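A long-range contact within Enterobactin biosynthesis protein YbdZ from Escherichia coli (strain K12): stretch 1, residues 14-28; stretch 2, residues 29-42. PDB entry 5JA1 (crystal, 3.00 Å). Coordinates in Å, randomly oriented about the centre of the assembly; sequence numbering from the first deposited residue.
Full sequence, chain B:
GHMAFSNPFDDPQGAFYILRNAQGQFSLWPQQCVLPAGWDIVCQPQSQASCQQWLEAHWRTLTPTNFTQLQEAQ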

# COMPACT_ATOMS: atom_id res chain seq x y z
N GLY B 14 -3.25 -5.07 28.69
CA GLY B 14 -3.77 -3.78 29.08
C GLY B 14 -5.17 -3.86 29.67
O GLY B 14 -5.94 -4.78 29.39
N ALA B 15 -5.48 -2.88 30.50
CA ALA B 15 -6.81 -2.70 31.06
C ALA B 15 -7.55 -1.64 30.27
O ALA B 15 -6.95 -0.70 29.75
CB ALA B 15 -6.74 -2.30 32.54
N PHE B 16 -8.87 -1.79 30.18
CA PHE B 16 -9.67 -0.92 29.33
C PHE B 16 -11.00 -0.59 29.99
O PHE B 16 -11.70 -1.49 30.47
CB PHE B 16 -9.93 -1.58 27.97
CG PHE B 16 -8.69 -1.82 27.16
CD1 PHE B 16 -8.17 -0.83 26.35
CD2 PHE B 16 -8.04 -3.04 27.22
CE1 PHE B 16 -7.03 -1.05 25.60
CE2 PHE B 16 -6.89 -3.27 26.48
CZ PHE B 16 -6.39 -2.27 25.67
N TYR B 17 -11.34 0.70 30.01
CA TYR B 17 -12.71 1.10 30.28
C TYR B 17 -13.61 0.64 29.14
O TYR B 17 -13.15 0.31 28.04
CB TYR B 17 -12.83 2.62 30.42
CG TYR B 17 -12.05 3.26 31.54
CD1 TYR B 17 -12.62 3.43 32.80
CD2 TYR B 17 -10.76 3.72 31.35
CE1 TYR B 17 -11.92 4.03 33.83
CE2 TYR B 17 -10.05 4.32 32.37
CZ TYR B 17 -10.63 4.47 33.61
OH TYR B 17 -9.93 5.07 34.63
N ILE B 18 -14.91 0.65 29.40
CA ILE B 18 -15.92 0.49 28.36
C ILE B 18 -16.83 1.71 28.43
O ILE B 18 -17.53 1.91 29.44
CB ILE B 18 -16.71 -0.81 28.51
CG1 ILE B 18 -15.76 -2.01 28.47
CG2 ILE B 18 -17.75 -0.93 27.40
CD1 ILE B 18 -16.46 -3.35 28.40
N LEU B 19 -16.82 2.52 27.38
CA LEU B 19 -17.54 3.78 27.34
C LEU B 19 -18.75 3.67 26.42
O LEU B 19 -18.86 2.75 25.60
CB LEU B 19 -16.62 4.91 26.86
CG LEU B 19 -15.24 4.98 27.52
CD1 LEU B 19 -14.48 6.19 27.01
CD2 LEU B 19 -15.34 5.01 29.04
N ARG B 20 -19.66 4.62 26.56
CA ARG B 20 -20.90 4.62 25.79
C ARG B 20 -21.34 6.05 25.53
O ARG B 20 -21.33 6.88 26.44
CB ARG B 20 -22.01 3.87 26.54
CG ARG B 20 -23.35 3.85 25.83
CD ARG B 20 -24.43 3.26 26.71
NE ARG B 20 -25.71 3.15 26.01
CZ ARG B 20 -26.61 4.13 25.94
NH1 ARG B 20 -26.38 5.29 26.53
NH2 ARG B 20 -27.75 3.94 25.28
N ASN B 21 -21.71 6.34 24.28
CA ASN B 21 -22.14 7.67 23.88
C ASN B 21 -23.67 7.75 23.91
O ASN B 21 -24.36 6.84 24.38
CB ASN B 21 -21.57 8.02 22.51
CG ASN B 21 -21.93 7.00 21.44
OD1 ASN B 21 -22.88 6.23 21.58
ND2 ASN B 21 -21.17 6.99 20.35
N ALA B 22 -24.21 8.86 23.40
CA ALA B 22 -25.66 9.04 23.40
C ALA B 22 -26.34 8.11 22.41
O ALA B 22 -27.50 7.73 22.62
CB ALA B 22 -26.00 10.50 23.08
N GLN B 23 -25.65 7.73 21.33
CA GLN B 23 -26.21 6.85 20.31
C GLN B 23 -26.10 5.38 20.68
O GLN B 23 -26.28 4.52 19.80
CB GLN B 23 -25.52 7.11 18.97
CG GLN B 23 -25.66 8.53 18.47
CD GLN B 23 -27.11 8.93 18.23
OE1 GLN B 23 -27.92 8.12 17.79
NE2 GLN B 23 -27.44 10.18 18.55
N GLY B 24 -25.81 5.06 21.94
CA GLY B 24 -25.74 3.67 22.35
C GLY B 24 -24.60 2.89 21.72
O GLY B 24 -24.74 1.69 21.48
N GLN B 25 -23.49 3.55 21.43
CA GLN B 25 -22.32 2.89 20.86
C GLN B 25 -21.26 2.72 21.94
O GLN B 25 -21.11 3.56 22.82
CB GLN B 25 -21.76 3.69 19.68
CG GLN B 25 -22.68 3.70 18.47
CD GLN B 25 -22.20 4.65 17.39
OE1 GLN B 25 -21.56 5.66 17.67
NE2 GLN B 25 -22.51 4.33 16.13
N PHE B 26 -20.53 1.61 21.85
CA PHE B 26 -19.56 1.24 22.87
C PHE B 26 -18.14 1.36 22.33
O PHE B 26 -17.85 0.96 21.20
CB PHE B 26 -19.81 -0.19 23.36
CG PHE B 26 -21.05 -0.33 24.18
CD1 PHE B 26 -21.06 0.02 25.52
CD2 PHE B 26 -22.23 -0.80 23.61
CE1 PHE B 26 -22.20 -0.10 26.28
CE2 PHE B 26 -23.37 -0.92 24.37
CZ PHE B 26 -23.36 -0.57 25.70
N SER B 27 -17.26 1.93 23.15
CA SER B 27 -15.86 2.10 22.82
C SER B 27 -15.01 1.69 24.02
O SER B 27 -15.32 2.04 25.16
CB SER B 27 -15.55 3.55 22.45
OG SER B 27 -14.15 3.77 22.37
N LEU B 28 -13.96 0.93 23.74
CA LEU B 28 -12.95 0.66 24.76
C LEU B 28 -12.03 1.87 24.89
O LEU B 28 -11.75 2.57 23.91
CB LEU B 28 -12.13 -0.57 24.39
CG LEU B 28 -12.88 -1.88 24.14
CD1 LEU B 28 -11.91 -2.99 23.80
CD2 LEU B 28 -13.74 -2.24 25.35
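Stretch 2, residues 29-42: WPQQCVLPAGWDIV

The strand 16-20 is paired twice by stretch 2, first with the segment that directly continues the chain and then with a segment that returns after a loop. Because F26 to P30 runs on as one strand, the first pairing simply extends the hairpin already closed within stretch 1, where L19 N donates to S27 O at 2.7 Å. The register carries over: Y17 N reaches W29 O at 2.7 Å and W29 N reaches Y17 O at 3.1 Å, an antiparallel hydrogen-bonded pair. F16 faces P30 in the next, non-hydrogen-bonded pair (CA to CA 4.4 Å), and Q31 N closes the ladder on A15 O at 3.0 Å. The pair with F16 asks for no backbone NH from P30, which has none to give.

A type I turn from P30 to C33 then ends the extended run, and W29 NE1 makes weak hydrogen bonds to the carbonyls of C33 and V34. The chain returns through extended L35 and P36 and a type II turn from P36 to W39. G38 has phi/psi of 89/5, where a CB would jam against the carbonyl of the preceding residue, so the turn itself calls for glycine.

Strand 40-42 then lies on strand 16-20 at 125° between N-to-C directions, antiparallel in its pairing but strongly splayed, with the axes approaching to 4.6 Å. R20 and D40 form the hydrogen-bonded pair, R20 N to D40 O and D40 N to R20 O both at 2.9 Å; V42 N adds a bond to I18 O at 2.8 Å. L19 and I41 are the non-hydrogen-bonded pair between them, and L19 CA lies 3.1 Å from D40 O in a CA-H...O contact.

L19 is the apolar hub. Its CD1 touches W29 CB and P36 CD, each at 3.7 Å, its CD2 lies 3.9 Å from I41 CG1, and its CB is 3.8 Å from W39 CB. Y17 gives one ring face to L35, whose CD2 sits 4.0 Å from the ring centroid of Y17.

The W39 ring packs against N21, Q25 and S27, beside the turn of stretch 1 and not over it. N21 CB lies 3.8 Å from the centroid of the W39 six-membered ring, nearly on its normal, and W39 CZ3 is 3.6 Å from S27 CB. The asparagine side chain is also bonded within its own stretch: Q25 N donates to N21 OD1 at 2.8 Å, and N21 ND2 to Q25 OE1 at 3.0 Å. The rule is economical: backbone pairing sets the register, while L19 and W39 supply much of the apolar packing on the returning chain, joined by L35 on Y17 and V42 on R20.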

# COMPACT_ATOMS: atom_id res chain seq x y z
N TRP B 29 -11.58 2.13 26.11
CA TRP B 29 -10.62 3.20 26.33
C TRP B 29 -9.52 2.68 27.25
O TRP B 29 -9.82 2.14 28.33
CB TRP B 29 -11.27 4.45 26.92
CG TRP B 29 -10.39 5.65 26.78
CD1 TRP B 29 -9.68 6.28 27.77
CD2 TRP B 29 -10.09 6.35 25.57
NE1 TRP B 29 -8.98 7.33 27.25
CE2 TRP B 29 -9.21 7.40 25.90
CE3 TRP B 29 -10.49 6.20 24.24
CZ2 TRP B 29 -8.72 8.29 24.95
CZ3 TRP B 29 -10.00 7.09 23.29
CH2 TRP B 29 -9.12 8.12 23.65
N PRO B 30 -8.26 2.81 26.87
CA PRO B 30 -7.17 2.30 27.71
C PRO B 30 -7.09 3.07 29.03
O PRO B 30 -7.26 4.29 29.07
CB PRO B 30 -5.92 2.52 26.85
CG PRO B 30 -6.30 3.61 25.90
CD PRO B 30 -7.76 3.46 25.64
N GLN B 31 -6.84 2.32 30.10
CA GLN B 31 -6.84 2.90 31.44
C GLN B 31 -5.83 4.04 31.57
O GLN B 31 -6.05 4.98 32.34
CB GLN B 31 -6.54 1.81 32.47
CG GLN B 31 -6.60 2.26 33.92
CD GLN B 31 -6.19 1.17 34.89
OE1 GLN B 31 -5.62 0.15 34.48
NE2 GLN B 31 -6.47 1.37 36.17
N GLN B 32 -4.74 3.98 30.81
CA GLN B 32 -3.64 4.93 30.97
C GLN B 32 -3.88 6.26 30.25
O GLN B 32 -3.01 7.14 30.32
CB GLN B 32 -2.34 4.31 30.47
CG GLN B 32 -2.31 3.98 28.99
CD GLN B 32 -2.95 2.65 28.66
OE1 GLN B 32 -3.77 2.13 29.41
NE2 GLN B 32 -2.57 2.08 27.52
N CYS B 33 -5.01 6.43 29.58
CA CYS B 33 -5.27 7.63 28.79
C CYS B 33 -6.39 8.45 29.41
O CYS B 33 -7.30 7.91 30.05
CB CYS B 33 -5.62 7.27 27.35
SG CYS B 33 -4.31 6.37 26.48
N VAL B 34 -6.31 9.77 29.22
CA VAL B 34 -7.34 10.67 29.72
C VAL B 34 -8.66 10.40 29.02
O VAL B 34 -8.71 10.28 27.79
CB VAL B 34 -6.91 12.12 29.53
N LEU B 35 -9.73 10.29 29.80
CA LEU B 35 -11.02 9.89 29.25
C LEU B 35 -11.53 10.94 28.27
O LEU B 35 -11.36 12.15 28.49
CB LEU B 35 -12.04 9.69 30.37
CG LEU B 35 -11.86 8.44 31.23
CD1 LEU B 35 -12.93 8.39 32.31
CD2 LEU B 35 -11.90 7.19 30.38
N PRO B 36 -12.16 10.52 27.17
CA PRO B 36 -12.66 11.47 26.18
C PRO B 36 -14.03 12.01 26.55
O PRO B 36 -14.82 11.36 27.23
CB PRO B 36 -12.73 10.63 24.90
CG PRO B 36 -13.01 9.25 25.39
CD PRO B 36 -12.31 9.12 26.72
N ALA B 37 -14.29 13.23 26.08
CA ALA B 37 -15.55 13.90 26.38
C ALA B 37 -16.66 13.37 25.48
O ALA B 37 -16.43 12.97 24.33
CB ALA B 37 -15.41 15.41 26.21
N GLY B 38 -17.88 13.38 26.02
CA GLY B 38 -19.04 12.88 25.31
C GLY B 38 -19.33 11.40 25.51
O GLY B 38 -20.24 10.87 24.87
N TRP B 39 -18.57 10.73 26.38
CA TRP B 39 -18.74 9.30 26.63
C TRP B 39 -18.88 9.06 28.12
O TRP B 39 -18.20 9.69 28.93
CB TRP B 39 -17.55 8.51 26.07
CG TRP B 39 -17.41 8.60 24.59
CD1 TRP B 39 -16.94 9.67 23.88
CD2 TRP B 39 -17.75 7.60 23.63
NE1 TRP B 39 -16.96 9.39 22.53
CE2 TRP B 39 -17.45 8.12 22.35
CE3 TRP B 39 -18.27 6.30 23.72
CZ2 TRP B 39 -17.66 7.39 21.18
CZ3 TRP B 39 -18.47 5.58 22.56
CH2 TRP B 39 -18.17 6.13 21.31
N ASP B 40 -19.78 8.14 28.48
CA ASP B 40 -19.99 7.75 29.86
C ASP B 40 -19.26 6.45 30.15
O ASP B 40 -19.21 5.55 29.31
CB ASP B 40 -21.48 7.58 30.17
CG ASP B 40 -22.25 8.88 30.07
OD1 ASP B 40 -21.61 9.95 30.05
OD2 ASP B 40 -23.50 8.82 30.04
N ILE B 41 -18.69 6.35 31.35
CA ILE B 41 -18.06 5.11 31.78
C ILE B 41 -19.15 4.11 32.13
O ILE B 41 -20.03 4.39 32.95
CB ILE B 41 -17.12 5.35 32.97
CG1 ILE B 41 -16.05 6.40 32.63
CG2 ILE B 41 -16.46 4.04 33.40
CD1 ILE B 41 -16.42 7.81 33.06
N VAL B 42 -19.10 2.94 31.51
CA VAL B 42 -20.04 1.86 31.79
C VAL B 42 -19.39 0.78 32.65
O VAL B 42 -19.94 0.37 33.67
CB VAL B 42 -20.60 1.27 30.48
CG1 VAL B 42 -21.51 0.10 30.77
CG2 VAL B 42 -21.34 2.34 29.70